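Local coordinates for laccase (Botrytis aclada, PDB 3V9E), which oxidises hydroquinone-type phenols at its copper sites while reducing dioxygen to water, probably serving lignin degradation and detoxification, at residues R68-S73 with D106-H111. Numbering follows the deposited sequence. Where two conformers were deposited one is given.
Sequences REYWLS and DNLIIH. With NAG (2-acetamido-2-deoxy-beta-D-glucopyranose), chain K.
R68 to W71 pair in parallel with L108 to H111, the strand axes 4.6 Å apart at closest and 21° off parallel. Five backbone bonds alternate along the ladder, L72 N to H111 O almost straight. E69, W71, I109 and H111 share one face. E69 has CG anti to its amide nitrogen (chi1 -169°) and an extended chain, bringing OE2 within 2.7 Å of H111 NE2 in a hydrogen bond; the imidazole donates in its ring plane to the anti side of OE2, tilted out of the carboxylate plane. H111 also makes an offset stack with the W71 five-membered ring (planes at 20°), H111 CD2 lying 3.3 Å from W71 NE1 over one indole face. H111 ND1 hydrogen-bonds T154 OG1, so both ring nitrogens are held. On the other face, Y70 CD1 packs 3.9 Å from I110 CG1 and its OH bonds I101 O. R68 NE makes a salt bridge to D106 OD2 (2.6 Å), approaching from above the carboxylate plane, and R68 NH2 a second to D103. N2 of the attached NAG donates to W71 O. These central strands of a four-stranded cupredoxin sheet are flanked by 86-91 and 152-158, with Y70, L72 and L108 packed on strand 100-103 of the facing sheet.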
# COMPACT_ATOMS: atom_id res chain seq x y z
N ARG A 68 -19.52 8.81 7.88
CA ARG A 68 -18.74 8.49 9.04
C ARG A 68 -17.65 9.53 9.15
O ARG A 68 -16.99 9.81 8.16
CB ARG A 68 -18.11 7.15 8.90
CG ARG A 68 -19.21 6.01 8.93
CD ARG A 68 -18.65 4.67 9.22
NE ARG A 68 -19.59 3.64 8.82
CZ ARG A 68 -20.58 3.15 9.55
NH1 ARG A 68 -20.77 3.59 10.79
NH2 ARG A 68 -21.38 2.24 9.05
N GLU A 69 -17.49 10.08 10.34
CA GLU A 69 -16.57 11.12 10.57
C GLU A 69 -15.45 10.67 11.51
O GLU A 69 -15.70 10.08 12.55
CB GLU A 69 -17.37 12.30 11.14
CG GLU A 69 -16.58 13.56 11.19
CD GLU A 69 -17.42 14.79 11.50
OE1 GLU A 69 -18.36 14.69 12.28
OE2 GLU A 69 -17.07 15.88 11.01
N TYR A 70 -14.22 11.05 11.20
CA TYR A 70 -13.05 10.72 11.97
C TYR A 70 -12.18 11.96 12.16
O TYR A 70 -12.16 12.82 11.34
CB TYR A 70 -12.25 9.63 11.23
CG TYR A 70 -13.12 8.43 10.73
CD1 TYR A 70 -13.90 8.57 9.59
CD2 TYR A 70 -13.16 7.20 11.36
CE1 TYR A 70 -14.68 7.56 9.07
CE2 TYR A 70 -13.97 6.16 10.85
CZ TYR A 70 -14.73 6.35 9.70
OH TYR A 70 -15.51 5.32 9.16
N TRP A 71 -11.42 12.03 13.26
CA TRP A 71 -10.50 13.11 13.50
C TRP A 71 -9.18 12.39 13.73
O TRP A 71 -9.14 11.52 14.60
CB TRP A 71 -10.87 13.95 14.74
CG TRP A 71 -11.99 14.91 14.51
CD1 TRP A 71 -11.89 16.26 14.25
CD2 TRP A 71 -13.37 14.61 14.55
NE1 TRP A 71 -13.15 16.81 14.10
CE2 TRP A 71 -14.07 15.80 14.30
CE3 TRP A 71 -14.09 13.43 14.79
CZ2 TRP A 71 -15.45 15.83 14.25
CZ3 TRP A 71 -15.43 13.47 14.74
CH2 TRP A 71 -16.10 14.65 14.49
N LEU A 72 -8.17 12.70 12.95
CA LEU A 72 -6.86 12.15 13.09
C LEU A 72 -5.88 13.26 13.31
O LEU A 72 -5.95 14.33 12.71
CB LEU A 72 -6.41 11.32 11.88
CG LEU A 72 -7.27 10.10 11.45
CD1 LEU A 72 -6.72 9.37 10.22
CD2 LEU A 72 -7.27 9.20 12.63
N SER A 73 -4.95 12.96 14.20
CA SER A 73 -3.83 13.82 14.48
C SER A 73 -2.53 13.16 14.14
O SER A 73 -2.16 12.15 14.71
CB SER A 73 -3.81 14.15 15.95
OG SER A 73 -2.62 14.83 16.32
N ASP A 106 -20.29 3.94 2.23
CA ASP A 106 -20.31 5.01 3.19
C ASP A 106 -19.53 6.19 2.66
O ASP A 106 -18.66 6.03 1.83
CB ASP A 106 -19.67 4.57 4.54
CG ASP A 106 -20.55 3.64 5.37
OD1 ASP A 106 -21.74 3.48 5.07
OD2 ASP A 106 -20.00 3.08 6.35
N ASN A 107 -19.86 7.38 3.17
CA ASN A 107 -19.10 8.61 2.89
C ASN A 107 -18.24 8.88 4.08
O ASN A 107 -18.74 8.88 5.22
CB ASN A 107 -20.07 9.74 2.58
CG ASN A 107 -20.69 9.57 1.21
OD1 ASN A 107 -19.98 9.50 0.22
ND2 ASN A 107 -21.99 9.50 1.14
N LEU A 108 -16.94 9.05 3.85
CA LEU A 108 -16.01 9.28 4.92
C LEU A 108 -15.59 10.73 4.98
O LEU A 108 -15.40 11.36 3.94
CB LEU A 108 -14.77 8.42 4.71
CG LEU A 108 -15.03 6.92 4.59
CD1 LEU A 108 -13.74 6.12 4.71
CD2 LEU A 108 -16.11 6.39 5.49
N ILE A 109 -15.55 11.28 6.19
CA ILE A 109 -15.04 12.62 6.44
C ILE A 109 -13.92 12.46 7.42
O ILE A 109 -14.16 12.05 8.54
CB ILE A 109 -16.15 13.52 7.04
CG1 ILE A 109 -17.29 13.59 6.04
CG2 ILE A 109 -15.59 14.89 7.27
CD1 ILE A 109 -18.49 14.41 6.54
N ILE A 110 -12.70 12.70 7.03
CA ILE A 110 -11.58 12.41 7.90
C ILE A 110 -10.77 13.69 8.05
O ILE A 110 -10.07 14.03 7.17
CB ILE A 110 -10.68 11.35 7.32
CG1 ILE A 110 -11.49 10.10 6.94
CG2 ILE A 110 -9.58 10.99 8.31
CD1 ILE A 110 -10.84 9.08 6.04
N HIS A 111 -10.92 14.36 9.18
CA HIS A 111 -10.16 15.57 9.53
C HIS A 111 -8.79 15.20 9.95
O HIS A 111 -8.63 14.49 10.92
CB HIS A 111 -10.83 16.32 10.69
CG HIS A 111 -12.29 16.50 10.53
ND1 HIS A 111 -12.83 17.58 9.86
CD2 HIS A 111 -13.34 15.77 10.95
CE1 HIS A 111 -14.14 17.51 9.86
NE2 HIS A 111 -14.48 16.40 10.49
C1 NAG K . -6.90 11.65 17.51
C2 NAG K . -8.33 11.56 17.98
C3 NAG K . -8.97 12.90 17.80
C4 NAG K . -8.14 13.90 18.62
C5 NAG K . -6.72 13.89 18.16
C6 NAG K . -5.87 14.90 18.94
C7 NAG K . -9.14 9.30 17.48
C8 NAG K . -9.74 8.45 16.40
N2 NAG K . -8.97 10.58 17.09
O3 NAG K . -10.25 12.75 18.30
O4 NAG K . -8.78 15.16 18.47
O5 NAG K . -6.14 12.57 18.30
O6 NAG K . -5.88 14.61 20.33
O7 NAG K . -8.85 8.85 18.59